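Local coordinates for putative uncharacterized protein PH1404 (PDB 3AF5), which probably ends transcription in archaea as a two-zinc ribonuclease that cleaves the nascent RNA emerging from RNA polymerase and then degrades the released strand, at residues D12-D17 with I35-P40; P40-Y45 with K64-R69; A257-C262 with L290-F295; P384-L389 with A605-R610. All coordinates share one frame; numbering follows the deposited sequence.

Contact 1: residues D12-D17 with I35-P40; sequences DQILRD and IEFEGP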
loop_
_atom_site.group_PDB
_atom_site.type_symbol
_atom_site.label_atom_id
_atom_site.label_comp_id
_atom_site.label_asym_id
_atom_site.label_seq_id
_atom_site.Cartn_x
_atom_site.Cartn_y
_atom_site.Cartn_z
ATOM N N ASP A 12 8.112 -24.888 -21.005
ATOM C CA ASP A 12 7.788 -26.312 -20.946
ATOM C C ASP A 12 8.992 -27.254 -21.039
ATOM O O ASP A 12 8.887 -28.438 -20.707
ATOM C CB ASP A 12 6.757 -26.662 -22.023
ATOM C CG ASP A 12 7.209 -26.281 -23.413
ATOM O OD1 ASP A 12 6.379 -26.383 -24.346
ATOM O OD2 ASP A 12 8.387 -25.884 -23.574
ATOM N N GLN A 13 10.129 -26.739 -21.494
ATOM C CA GLN A 13 11.337 -27.552 -21.577
ATOM C C GLN A 13 11.952 -27.580 -20.178
ATOM O O GLN A 13 12.694 -28.496 -19.826
ATOM C CB GLN A 13 12.323 -26.946 -22.578
ATOM C CG GLN A 13 13.677 -27.648 -22.636
ATOM C CD GLN A 13 14.585 -27.083 -23.726
ATOM O OE1 GLN A 13 14.262 -27.148 -24.918
ATOM N NE2 GLN A 13 15.725 -26.523 -23.319
ATOM N N ILE A 14 11.631 -26.555 -19.391
ATOM C CA ILE A 14 12.101 -26.435 -18.016
ATOM C C ILE A 14 11.177 -27.284 -17.155
ATOM O O ILE A 14 11.628 -28.016 -16.275
ATOM C CB ILE A 14 12.040 -24.962 -17.525
ATOM C CG1 ILE A 14 13.089 -24.123 -18.260
ATOM C CG2 ILE A 14 12.254 -24.899 -16.020
ATOM C CD1 ILE A 14 13.153 -22.667 -17.821
ATOM N N LEU A 15 9.877 -27.173 -17.425
ATOM C CA LEU A 15 8.860 -27.928 -16.703
ATOM C C LEU A 15 9.028 -29.418 -16.948
ATOM O O LEU A 15 8.667 -30.238 -16.106
ATOM C CB LEU A 15 7.457 -27.498 -17.142
ATOM C CG LEU A 15 6.794 -26.376 -16.343
ATOM C CD1 LEU A 15 5.454 -25.999 -16.967
ATOM C CD2 LEU A 15 6.609 -26.841 -14.906
ATOM N N ARG A 16 9.576 -29.761 -18.110
ATOM C CA ARG A 16 9.799 -31.156 -18.468
ATOM C C ARG A 16 10.873 -31.773 -17.577
ATOM O O ARG A 16 10.721 -32.895 -17.099
ATOM C CB ARG A 16 10.200 -31.255 -19.941
ATOM C CG ARG A 16 10.419 -32.668 -20.440
ATOM C CD ARG A 16 10.516 -32.708 -21.962
ATOM N NE ARG A 16 9.224 -32.487 -22.610
ATOM C CZ ARG A 16 8.932 -31.440 -23.376
ATOM N NH1 ARG A 16 7.726 -31.335 -23.919
ATOM N NH2 ARG A 16 9.841 -30.499 -23.601
ATOM N N ASP A 17 11.950 -31.033 -17.341
ATOM C CA ASP A 17 13.036 -31.524 -16.497
ATOM C C ASP A 17 12.629 -31.568 -15.024
ATOM O O ASP A 17 13.169 -32.352 -14.242
ATOM C CB ASP A 17 14.276 -30.643 -16.661
ATOM C CG ASP A 17 14.784 -30.610 -18.092
ATOM O OD1 ASP A 17 15.816 -29.950 -18.336
ATOM O OD2 ASP A 17 14.156 -31.240 -18.971
ATOM N N ILE A 35 1.712 -30.788 -12.550
ATOM C CA ILE A 35 2.875 -30.035 -12.108
ATOM C C ILE A 35 2.982 -28.825 -13.024
ATOM O O ILE A 35 3.112 -28.969 -14.241
ATOM C CB ILE A 35 4.162 -30.868 -12.237
ATOM C CG1 ILE A 35 4.057 -32.111 -11.361
ATOM C CG2 ILE A 35 5.369 -30.037 -11.833
ATOM C CD1 ILE A 35 5.170 -33.092 -11.580
ATOM N N GLU A 36 2.907 -27.633 -12.444
ATOM C CA GLU A 36 3.001 -26.419 -13.240
ATOM C C GLU A 36 3.346 -25.200 -12.409
ATOM O O GLU A 36 3.234 -25.212 -11.185
ATOM C CB GLU A 36 1.687 -26.155 -13.982
ATOM C CG GLU A 36 0.467 -26.065 -13.085
ATOM C CD GLU A 36 -0.713 -25.389 -13.767
ATOM O OE1 GLU A 36 -0.919 -25.622 -14.980
ATOM O OE2 GLU A 36 -1.441 -24.631 -13.087
ATOM N N PHE A 37 3.780 -24.148 -13.091
ATOM C CA PHE A 37 4.115 -22.904 -12.423
ATOM C C PHE A 37 2.825 -22.102 -12.287
ATOM O O PHE A 37 2.046 -21.994 -13.234
ATOM C CB PHE A 37 5.132 -22.114 -13.247
ATOM C CG PHE A 37 6.494 -22.755 -13.318
ATOM C CD1 PHE A 37 7.265 -22.915 -12.167
ATOM C CD2 PHE A 37 7.021 -23.169 -14.543
ATOM C CE1 PHE A 37 8.547 -23.474 -12.232
ATOM C CE2 PHE A 37 8.300 -23.729 -14.619
ATOM C CZ PHE A 37 9.066 -23.881 -13.457
ATOM N N GLU A 38 2.592 -21.569 -11.095
ATOM C CA GLU A 38 1.413 -20.758 -10.826
ATOM C C GLU A 38 1.898 -19.555 -10.043
ATOM O O GLU A 38 2.165 -19.641 -8.840
ATOM C CB GLU A 38 0.375 -21.544 -10.019
ATOM C CG GLU A 38 -0.221 -22.726 -10.779
ATOM C CD GLU A 38 -1.311 -23.446 -10.002
ATOM O OE1 GLU A 38 -1.020 -23.949 -8.896
ATOM O OE2 GLU A 38 -2.458 -23.506 -10.500
ATOM N N GLY A 39 2.022 -18.429 -10.736
ATOM C CA GLY A 39 2.517 -17.235 -10.087
ATOM C C GLY A 39 4.000 -17.450 -9.880
ATOM O O GLY A 39 4.637 -18.117 -10.695
ATOM N N PRO A 40 4.581 -16.908 -8.805
ATOM C CA PRO A 40 6.012 -17.069 -8.534
ATOM C C PRO A 40 6.351 -18.381 -7.834
ATOM O O PRO A 40 7.062 -18.374 -6.829
ATOM C CB PRO A 40 6.340 -15.866 -7.642
ATOM C CG PRO A 40 5.209 -14.911 -7.877
ATOM C CD PRO A 40 4.028 -15.822 -7.988
#
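With CG set beside its own backbone N and opposite the carbonyl carbon (chi1 -68°), Phe-37 swings its ring from strand 32-37 to Leu-15 on helix 11-22; Leu-15 brings CG and CD2 obliquely against the CD2-CE2 side of the ring. The two side chains lie alongside one another, pointing opposite ways. Leu-15 CG lies 3.5 Å from Phe-37 CE2, and Leu-15 CD2 is 3.6 Å from the same ring atom. Ile-14 adds a lighter touch at the ring edge, its CG2 4.2 Å from Phe-37 CZ. Leu-15 CD2 also reaches the strand backbone, 4.0 Å from Glu-36 CA. No hydrogen bond joins the segments; the contact is apolar packing, and the axes of 12-17 and 35-37 approach to 9.2 Å, with 138° between their N-to-C directions. Tyr-179 stacks on the Phe-37 ring, and Arg-19, further along the same helix, hydrogen-bonds to Ile-35 O. In this KHa module, which belongs to the KH type II class, helix 11-22 thus rests on strand 32-37, an outer strand of the three-stranded sheet, while Phe-37 also touches Leu-42 of the adjoining strand 42-46.

Contact 2: residues P40-Y45 with K64-R69; sequences PELVIY and KVLKKR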
loop_
_atom_site.group_PDB
_atom_site.type_symbol
_atom_site.label_atom_id
_atom_site.label_comp_id
_atom_site.label_asym_id
_atom_site.label_seq_id
_atom_site.Cartn_x
_atom_site.Cartn_y
_atom_site.Cartn_z
ATOM N N PRO A 40 4.581 -16.908 -8.805
ATOM C CA PRO A 40 6.012 -17.069 -8.534
ATOM C C PRO A 40 6.351 -18.381 -7.834
ATOM O O PRO A 40 7.062 -18.374 -6.829
ATOM C CB PRO A 40 6.340 -15.866 -7.642
ATOM C CG PRO A 40 5.209 -14.911 -7.877
ATOM C CD PRO A 40 4.028 -15.822 -7.988
ATOM N N GLU A 41 5.852 -19.502 -8.343
ATOM C CA GLU A 41 6.159 -20.781 -7.708
ATOM C C GLU A 41 5.717 -22.030 -8.455
ATOM O O GLU A 41 4.909 -21.977 -9.390
ATOM C CB GLU A 41 5.568 -20.826 -6.299
ATOM C CG GLU A 41 4.086 -21.125 -6.234
ATOM C CD GLU A 41 3.601 -21.201 -4.803
ATOM O OE1 GLU A 41 4.254 -21.909 -4.005
ATOM O OE2 GLU A 41 2.576 -20.560 -4.471
ATOM N N LEU A 42 6.263 -23.162 -8.017
ATOM C CA LEU A 42 5.955 -24.453 -8.606
ATOM C C LEU A 42 4.911 -25.134 -7.752
ATOM O O LEU A 42 5.029 -25.193 -6.532
ATOM C CB LEU A 42 7.206 -25.322 -8.673
ATOM C CG LEU A 42 7.016 -26.692 -9.323
ATOM C CD1 LEU A 42 6.565 -26.524 -10.768
ATOM C CD2 LEU A 42 8.317 -27.460 -9.254
ATOM N N VAL A 43 3.876 -25.643 -8.396
ATOM C CA VAL A 43 2.818 -26.319 -7.679
ATOM C C VAL A 43 2.677 -27.746 -8.192
ATOM O O VAL A 43 2.699 -27.991 -9.399
ATOM C CB VAL A 43 1.485 -25.569 -7.844
ATOM C CG1 VAL A 43 0.372 -26.312 -7.129
ATOM C CG2 VAL A 43 1.624 -24.158 -7.291
ATOM N N ILE A 44 2.553 -28.683 -7.256
ATOM C CA ILE A 44 2.397 -30.096 -7.583
ATOM C C ILE A 44 1.096 -30.604 -6.968
ATOM O O ILE A 44 0.993 -30.742 -5.750
ATOM C CB ILE A 44 3.568 -30.925 -7.025
ATOM C CG1 ILE A 44 4.888 -30.396 -7.582
ATOM C CG2 ILE A 44 3.381 -32.391 -7.379
ATOM C CD1 ILE A 44 6.103 -30.994 -6.928
ATOM N N TYR A 45 0.105 -30.867 -7.815
ATOM C CA TYR A 45 -1.196 -31.363 -7.374
ATOM C C TYR A 45 -1.214 -32.889 -7.237
ATOM O O TYR A 45 -0.671 -33.597 -8.086
ATOM C CB TYR A 45 -2.271 -30.939 -8.369
ATOM C CG TYR A 45 -2.532 -29.456 -8.404
ATOM C CD1 TYR A 45 -3.069 -28.801 -7.299
ATOM C CD2 TYR A 45 -2.283 -28.711 -9.557
ATOM C CE1 TYR A 45 -3.356 -27.445 -7.340
ATOM C CE2 TYR A 45 -2.567 -27.353 -9.609
ATOM C CZ TYR A 45 -3.105 -26.728 -8.498
ATOM O OH TYR A 45 -3.407 -25.389 -8.541
ATOM N N LYS A 64 14.805 -27.534 -2.288
ATOM C CA LYS A 64 16.200 -27.113 -2.312
ATOM C C LYS A 64 17.009 -27.877 -3.356
ATOM O O LYS A 64 18.164 -27.547 -3.627
ATOM C CB LYS A 64 16.819 -27.266 -0.920
ATOM C CG LYS A 64 16.192 -26.321 0.104
ATOM C CD LYS A 64 16.887 -26.371 1.455
ATOM C CE LYS A 64 16.259 -25.375 2.427
ATOM N NZ LYS A 64 16.919 -25.395 3.765
ATOM N N VAL A 65 16.389 -28.894 -3.945
ATOM C CA VAL A 65 17.029 -29.690 -4.986
ATOM C C VAL A 65 16.733 -29.011 -6.321
ATOM O O VAL A 65 17.599 -28.920 -7.192
ATOM C CB VAL A 65 16.465 -31.131 -5.026
ATOM C CG1 VAL A 65 17.178 -31.940 -6.096
ATOM C CG2 VAL A 65 16.622 -31.791 -3.667
ATOM N N LEU A 66 15.498 -28.535 -6.464
ATOM C CA LEU A 66 15.051 -27.856 -7.678
ATOM C C LEU A 66 15.368 -26.365 -7.669
ATOM O O LEU A 66 15.192 -25.683 -8.680
ATOM C CB LEU A 66 13.544 -28.036 -7.865
ATOM C CG LEU A 66 13.041 -29.389 -8.361
ATOM C CD1 LEU A 66 11.525 -29.343 -8.518
ATOM C CD2 LEU A 66 13.706 -29.715 -9.687
ATOM N N LYS A 67 15.820 -25.861 -6.524
ATOM C CA LYS A 67 16.158 -24.449 -6.397
ATOM C C LYS A 67 14.958 -23.532 -6.644
ATOM O O LYS A 67 15.128 -22.359 -6.977
ATOM C CB LYS A 67 17.287 -24.099 -7.369
ATOM C CG LYS A 67 18.613 -24.780 -7.064
ATOM C CD LYS A 67 19.213 -24.253 -5.769
ATOM C CE LYS A 67 19.498 -22.755 -5.855
ATOM N NZ LYS A 67 20.459 -22.426 -6.950
ATOM N N LYS A 68 13.750 -24.069 -6.485
ATOM C CA LYS A 68 12.526 -23.289 -6.675
ATOM C C LYS A 68 11.546 -23.435 -5.509
ATOM O O LYS A 68 11.641 -24.361 -4.706
ATOM C CB LYS A 68 11.826 -23.682 -7.978
ATOM C CG LYS A 68 12.622 -23.336 -9.218
ATOM C CD LYS A 68 11.751 -23.338 -10.456
ATOM C CE LYS A 68 12.587 -23.099 -11.698
ATOM N NZ LYS A 68 13.582 -24.190 -11.902
ATOM N N ARG A 69 10.606 -22.501 -5.423
ATOM C CA ARG A 69 9.599 -22.500 -4.368
ATOM C C ARG A 69 8.465 -23.447 -4.769
ATOM O O ARG A 69 7.760 -23.205 -5.750
ATOM C CB ARG A 69 9.075 -21.070 -4.181
ATOM C CG ARG A 69 7.988 -20.879 -3.138
ATOM C CD ARG A 69 7.442 -19.454 -3.222
ATOM N NE ARG A 69 6.224 -19.267 -2.439
ATOM C CZ ARG A 69 5.205 -18.500 -2.817
ATOM N NH1 ARG A 69 5.254 -17.847 -3.971
ATOM N NH2 ARG A 69 4.128 -18.390 -2.046
#
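The guanidinium of Arg-69 carries the carboxylate of Glu-41 on one face: the two planes are stacked only 16° apart, and Glu-41 CD sits over the centre of the group, 3.7 Å from Arg-69 CZ. At the guanidinium edge, near its plane, Arg-69 NH1 makes a weak hydrogen bond to Pro-40 O at 3.4 Å. The salt bridge from Glu-41 OE2 to Arg-69 NH2 is long, 3.6 Å, and purely electrostatic, since the oxygen lies well out of the plane and no N-H points at it. Glu-41 gets there with CG lodged between its backbone N and carbonyl carbon (chi1 79°), while the arginine runs extended as far as NE. Arg-73 gives the same carboxylate a second, weak and long ion pair. The firmer polar link is between backbones: Leu-42 N donates to Arg-69 O at 2.7 Å, almost straight at 168°. Beyond this bond, Leu-42 CD2 meets Leu-66 CD1 at 3.8 Å, the side chains crossing at about a right angle, with Ile-18 of helix 11-22 packed against both leucines. Lys-67, with positive phi, takes the chain out of helix 59-66 and toward strand 70-73. Because strands 42-46 and 70-73 are parallel neighbours joined through that helix, the arrangement is a beta-alpha-beta crossover, part of the KH type II fold of the KHa module.

Contact 3: residues A257-C262 with L290-F295; sequences AHLDHC and LLQKDF. With ZN (zinc ion), chain O; ZN (zinc ion), chain L.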
loop_
_atom_site.group_PDB
_atom_site.type_symbol
_atom_site.label_atom_id
_atom_site.label_comp_id
_atom_site.label_asym_id
_atom_site.label_seq_id
_atom_site.Cartn_x
_atom_site.Cartn_y
_atom_site.Cartn_z
ATOM N N ALA A 257 0.068 2.354 -0.733
ATOM C CA ALA A 257 -1.258 2.726 -1.190
ATOM C C ALA A 257 -1.586 4.137 -1.664
ATOM O O ALA A 257 -2.614 4.320 -2.306
ATOM C CB ALA A 257 -2.261 2.313 -0.143
ATOM N N HIS A 258 -0.764 5.139 -1.381
ATOM C CA HIS A 258 -1.111 6.493 -1.832
ATOM C C HIS A 258 -1.312 6.686 -3.352
ATOM O O HIS A 258 -0.657 6.041 -4.180
ATOM C CB HIS A 258 -0.101 7.488 -1.269
ATOM C CG HIS A 258 -0.291 7.748 0.194
ATOM N ND1 HIS A 258 0.761 7.918 1.070
ATOM C CD2 HIS A 258 -1.419 7.876 0.931
ATOM C CE1 HIS A 258 0.288 8.143 2.282
ATOM N NE2 HIS A 258 -1.031 8.123 2.226
ATOM N N LEU A 259 -2.231 7.581 -3.711
ATOM C CA LEU A 259 -2.555 7.812 -5.115
ATOM C C LEU A 259 -1.411 8.281 -6.012
ATOM O O LEU A 259 -1.429 8.026 -7.216
ATOM C CB LEU A 259 -3.735 8.783 -5.235
ATOM C CG LEU A 259 -5.129 8.297 -4.809
ATOM C CD1 LEU A 259 -6.125 9.431 -4.988
ATOM C CD2 LEU A 259 -5.571 7.092 -5.636
ATOM N N ASP A 260 -0.421 8.972 -5.461
ATOM C CA ASP A 260 0.668 9.404 -6.319
ATOM C C ASP A 260 1.726 8.318 -6.463
ATOM O O ASP A 260 2.834 8.571 -6.918
ATOM C CB ASP A 260 1.288 10.713 -5.822
ATOM C CG ASP A 260 2.093 10.540 -4.567
ATOM O OD1 ASP A 260 3.328 10.747 -4.632
ATOM O OD2 ASP A 260 1.490 10.203 -3.524
ATOM N N HIS A 261 1.363 7.097 -6.089
ATOM C CA HIS A 261 2.259 5.958 -6.233
ATOM C C HIS A 261 1.536 4.788 -6.874
ATOM O O HIS A 261 2.173 3.899 -7.440
ATOM C CB HIS A 261 2.819 5.535 -4.875
ATOM C CG HIS A 261 3.808 6.506 -4.315
ATOM N ND1 HIS A 261 5.160 6.416 -4.565
ATOM C CD2 HIS A 261 3.634 7.627 -3.576
ATOM C CE1 HIS A 261 5.777 7.440 -4.005
ATOM N NE2 HIS A 261 4.875 8.189 -3.399
ATOM N N CYS A 262 0.204 4.797 -6.802
ATOM C CA CYS A 262 -0.589 3.710 -7.370
ATOM C C CYS A 262 -1.847 4.181 -8.107
ATOM O O CYS A 262 -2.575 3.368 -8.685
ATOM C CB CYS A 262 -1.002 2.742 -6.254
ATOM S SG CYS A 262 -2.275 3.420 -5.147
ATOM N N LEU A 290 -9.205 0.896 -1.928
ATOM C CA LEU A 290 -10.038 1.878 -1.253
ATOM C C LEU A 290 -9.758 3.313 -1.721
ATOM O O LEU A 290 -10.688 4.074 -1.986
ATOM C CB LEU A 290 -9.836 1.794 0.263
ATOM C CG LEU A 290 -10.519 2.919 1.048
ATOM C CD1 LEU A 290 -12.031 2.714 0.978
ATOM C CD2 LEU A 290 -10.042 2.946 2.487
ATOM N N LEU A 291 -8.490 3.702 -1.814
ATOM C CA LEU A 291 -8.191 5.069 -2.245
ATOM C C LEU A 291 -8.559 5.313 -3.710
ATOM O O LEU A 291 -8.905 6.436 -4.090
ATOM C CB LEU A 291 -6.716 5.406 -2.021
ATOM C CG LEU A 291 -6.288 5.628 -0.568
ATOM C CD1 LEU A 291 -4.848 6.138 -0.559
ATOM C CD2 LEU A 291 -7.212 6.630 0.116
ATOM N N GLN A 292 -8.479 4.262 -4.522
ATOM C CA GLN A 292 -8.826 4.354 -5.932
ATOM C C GLN A 292 -10.339 4.540 -6.098
ATOM O O GLN A 292 -10.779 5.337 -6.934
ATOM C CB GLN A 292 -8.342 3.100 -6.676
ATOM C CG GLN A 292 -6.836 3.082 -6.877
ATOM C CD GLN A 292 -6.283 1.720 -7.259
ATOM O OE1 GLN A 292 -5.081 1.570 -7.481
ATOM N NE2 GLN A 292 -7.151 0.722 -7.332
ATOM N N LYS A 293 -11.127 3.812 -5.304
ATOM C CA LYS A 293 -12.587 3.925 -5.353
ATOM C C LYS A 293 -12.935 5.320 -4.879
ATOM O O LYS A 293 -13.769 6.013 -5.456
ATOM C CB LYS A 293 -13.253 2.918 -4.409
ATOM C CG LYS A 293 -13.756 1.645 -5.066
ATOM C CD LYS A 293 -14.572 0.801 -4.082
ATOM C CE LYS A 293 -15.225 -0.416 -4.763
ATOM N NZ LYS A 293 -14.242 -1.336 -5.432
ATOM N N ASP A 294 -12.278 5.712 -3.801
ATOM C CA ASP A 294 -12.471 7.013 -3.191
ATOM C C ASP A 294 -12.253 8.096 -4.248
ATOM O O ASP A 294 -13.069 8.996 -4.425
ATOM C CB ASP A 294 -11.456 7.169 -2.050
ATOM C CG ASP A 294 -11.764 8.339 -1.139
ATOM O OD1 ASP A 294 -10.868 8.729 -0.349
ATOM O OD2 ASP A 294 -12.903 8.861 -1.201
ATOM N N PHE A 295 -11.140 7.971 -4.959
ATOM C CA PHE A 295 -10.730 8.904 -5.997
ATOM C C PHE A 295 -11.770 9.140 -7.102
ATOM O O PHE A 295 -12.163 10.279 -7.355
ATOM C CB PHE A 295 -9.408 8.407 -6.590
ATOM C CG PHE A 295 -8.832 9.301 -7.645
ATOM C CD1 PHE A 295 -8.824 10.679 -7.483
ATOM C CD2 PHE A 295 -8.278 8.754 -8.806
ATOM C CE1 PHE A 295 -8.275 11.504 -8.462
ATOM C CE2 PHE A 295 -7.727 9.567 -9.790
ATOM C CZ PHE A 295 -7.726 10.946 -9.618
HETATM ZN ZN ZN O . 4.606 9.958 -2.246
HETATM ZN ZN ZN L . 2.891 8.331 0.586
#
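Apolar contacts come mainly from Leu-259, which sends its two methyl groups to different residues of helix 282-301. Leu-259 CD1 packs 3.8 Å from Phe-295 CB and meets the phenyl ring obliquely, while Leu-259 CD2 lies 4.1 Å from Leu-291 CB. With CG beside its backbone N (chi1 -73°), Leu-291 brings CD1 4.1 Å from His-258 CD2; the same methyl packs on the backbone, 3.4 Å from Ala-257 O. Three metal-site residues, His-258, Asp-260 and His-261, sit on segment 257-262, within the HxHxDH motif of the metallo-beta-lactamase fold that His-256 begins. His-258 ND1 binds one zinc ion at 2.2 Å, together with His-256, His-344 and Asp-367. His-261 NE2 binds the other at 2.1 Å, beside Asp-367 and His-618; Asp-260 also belongs to that site, though here its OD1 stays 2.8 Å from the zinc, long for a bond. Second-shell hydrogen bonds help fix both imidazoles: His-258 NE2 pairs with Val-433 O, and His-261 ND1 with Asp-217. Within the backbone, N-cap residue His-258 accepts His-261 N at its O, 3.0 Å away.

Contact 4: residues P384-L389 with A605-R610; sequences PRLETL and AKVRPR. With ZN (zinc ion), chain M.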
loop_
_atom_site.group_PDB
_atom_site.type_symbol
_atom_site.label_atom_id
_atom_site.label_comp_id
_atom_site.label_asym_id
_atom_site.label_seq_id
_atom_site.Cartn_x
_atom_site.Cartn_y
_atom_site.Cartn_z
ATOM N N PRO A 384 20.651 -7.334 1.877
ATOM C CA PRO A 384 21.675 -8.341 1.606
ATOM C C PRO A 384 22.820 -7.690 0.816
ATOM O O PRO A 384 23.890 -7.412 1.372
ATOM C CB PRO A 384 20.915 -9.396 0.799
ATOM C CG PRO A 384 19.860 -8.587 0.085
ATOM C CD PRO A 384 19.390 -7.652 1.179
ATOM N N ARG A 385 22.584 -7.444 -0.473
ATOM C CA ARG A 385 23.570 -6.823 -1.354
ATOM C C ARG A 385 22.914 -5.578 -1.948
ATOM O O ARG A 385 21.725 -5.590 -2.258
ATOM C CB ARG A 385 23.988 -7.809 -2.452
ATOM C CG ARG A 385 25.365 -8.430 -2.217
ATOM C CD ARG A 385 25.432 -9.911 -2.596
ATOM N NE ARG A 385 25.329 -10.158 -4.035
ATOM C CZ ARG A 385 25.363 -11.368 -4.594
ATOM N NH1 ARG A 385 25.263 -11.505 -5.909
ATOM N NH2 ARG A 385 25.499 -12.449 -3.837
ATOM N N LEU A 386 23.672 -4.503 -2.118
ATOM C CA LEU A 386 23.078 -3.280 -2.628
ATOM C C LEU A 386 24.029 -2.313 -3.319
ATOM O O LEU A 386 24.924 -1.769 -2.693
ATOM C CB LEU A 386 22.392 -2.545 -1.472
ATOM C CG LEU A 386 21.798 -1.167 -1.779
ATOM C CD1 LEU A 386 20.679 -1.348 -2.784
ATOM C CD2 LEU A 386 21.289 -0.492 -0.506
ATOM N N GLU A 387 23.814 -2.073 -4.605
ATOM C CA GLU A 387 24.654 -1.133 -5.335
ATOM C C GLU A 387 23.992 0.249 -5.453
ATOM O O GLU A 387 24.604 1.258 -5.101
ATOM C CB GLU A 387 24.994 -1.675 -6.736
ATOM C CG GLU A 387 25.641 -0.642 -7.658
ATOM C CD GLU A 387 26.055 -1.210 -9.026
ATOM O OE1 GLU A 387 27.225 -1.638 -9.179
ATOM O OE2 GLU A 387 25.211 -1.235 -9.953
ATOM N N THR A 388 22.741 0.289 -5.907
ATOM C CA THR A 388 22.039 1.560 -6.110
ATOM C C THR A 388 20.822 1.834 -5.225
ATOM O O THR A 388 19.886 1.037 -5.167
ATOM C CB THR A 388 21.574 1.683 -7.577
ATOM O OG1 THR A 388 22.709 1.562 -8.452
ATOM C CG2 THR A 388 20.872 3.025 -7.812
ATOM N N LEU A 389 20.827 2.982 -4.561
ATOM C CA LEU A 389 19.713 3.365 -3.704
ATOM C C LEU A 389 18.927 4.543 -4.277
ATOM O O LEU A 389 19.480 5.628 -4.466
ATOM C CB LEU A 389 20.214 3.755 -2.316
ATOM C CG LEU A 389 19.115 4.189 -1.340
ATOM C CD1 LEU A 389 18.231 2.985 -0.997
ATOM C CD2 LEU A 389 19.746 4.769 -0.069
ATOM N N ALA A 605 23.431 7.270 6.311
ATOM C CA ALA A 605 24.506 6.905 7.226
ATOM C C ALA A 605 24.392 5.464 7.720
ATOM O O ALA A 605 25.379 4.734 7.728
ATOM C CB ALA A 605 24.526 7.866 8.417
ATOM N N LYS A 606 23.183 5.061 8.112
ATOM C CA LYS A 606 22.928 3.721 8.645
ATOM C C LYS A 606 22.690 2.615 7.618
ATOM O O LYS A 606 22.879 1.438 7.924
ATOM C CB LYS A 606 21.712 3.755 9.586
ATOM C CG LYS A 606 21.788 4.752 10.742
ATOM C CD LYS A 606 22.658 4.225 11.870
ATOM C CE LYS A 606 22.418 4.987 13.171
ATOM N NZ LYS A 606 22.747 6.440 13.055
ATOM N N VAL A 607 22.253 2.972 6.415
ATOM C CA VAL A 607 21.976 1.954 5.408
ATOM C C VAL A 607 23.197 1.074 5.194
ATOM O O VAL A 607 24.330 1.555 5.134
ATOM C CB VAL A 607 21.529 2.575 4.055
ATOM C CG1 VAL A 607 22.671 3.377 3.441
ATOM C CG2 VAL A 607 21.059 1.472 3.110
ATOM N N ARG A 608 22.950 -0.223 5.089
ATOM C CA ARG A 608 24.013 -1.202 4.921
ATOM C C ARG A 608 23.487 -2.357 4.064
ATOM O O ARG A 608 22.375 -2.844 4.288
ATOM C CB ARG A 608 24.427 -1.727 6.307
ATOM C CG ARG A 608 25.904 -2.041 6.474
ATOM C CD ARG A 608 26.775 -0.779 6.448
ATOM N NE ARG A 608 26.349 0.223 7.424
ATOM C CZ ARG A 608 27.044 1.319 7.718
ATOM N NH1 ARG A 608 28.201 1.555 7.119
ATOM N NH2 ARG A 608 26.580 2.188 8.602
ATOM N N PRO A 609 24.261 -2.794 3.056
ATOM C CA PRO A 609 25.582 -2.287 2.657
ATOM C C PRO A 609 25.583 -0.873 2.075
ATOM O O PRO A 609 24.632 -0.459 1.426
ATOM C CB PRO A 609 26.066 -3.332 1.644
ATOM C CG PRO A 609 24.794 -3.939 1.123
ATOM C CD PRO A 609 23.949 -4.049 2.349
ATOM N N ARG A 610 26.660 -0.137 2.317
ATOM C CA ARG A 610 26.791 1.222 1.822
ATOM C C ARG A 610 26.658 1.217 0.308
ATOM O O ARG A 610 27.466 0.620 -0.396
ATOM C CB ARG A 610 28.152 1.783 2.213
ATOM C CG ARG A 610 28.408 3.216 1.778
ATOM C CD ARG A 610 29.908 3.426 1.615
ATOM N NE ARG A 610 30.311 4.831 1.553
ATOM C CZ ARG A 610 30.213 5.686 2.571
ATOM N NH1 ARG A 610 29.716 5.291 3.739
ATOM N NH2 ARG A 610 30.635 6.936 2.427
HETATM ZN ZN ZN M . 29.227 -1.559 -8.904
#
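Pro-609 and Leu-386 form the close-packed part of the contact. The proline, which follows a cis peptide bond, turns its ring to segment 384-389, placing CG 3.5 Å from Leu-386 N and 3.8 Å from Leu-386 CB. Its neighbouring ring atom CD is 3.5 Å from Pro-384 O. With CG opposite its backbone N (chi1 175°), Leu-386 continues inward to Val-607, where Leu-386 CD2 and Val-607 CG2 are 4.1 Å apart; Ala-363 backs the leucine. No hydrogen bond links the segments. The outer side is looser: Arg-385 and Arg-610 are exposed and bury little against the other segment, although Gly-358 O holds Arg-385 NE. Glu-387 starts away but is buried, and its OE1 binds, at 2.0 Å, a zinc separate from the active-site pair and shared with Glu-612. Here the loop leaving helix 597-606 packs on the run into strand 388-392, whose parallel neighbour is strand 613-617: the two parts of a metallo-beta-lactamase domain, separated in sequence by an inserted beta-CASP domain, come together.

Contacts 1 to 4 follow one another by the order of their first segments, but they serve two bodies of the chain. Contacts 1 and 2 have centres 9 Å apart, share Pro-40 and meet in the three-stranded sheet of the KHa module, where Glu-36 O and Val-43 N form a probable hydrogen bond. Contacts 3 and 4 belong to the metallo-beta-lactamase domain, with centres 30 Å apart and nearest atoms about 13 Å apart; contact 3 carries ligands of the two active-site zinc ions, whereas contact 4, away from that site, joins parts 216 residues apart. Contact 2 comes within about 12 Å of contact 4 (nearest atoms) without touching. The KHa module, probably nucleic-acid-binding, lies to one side of the nuclease body.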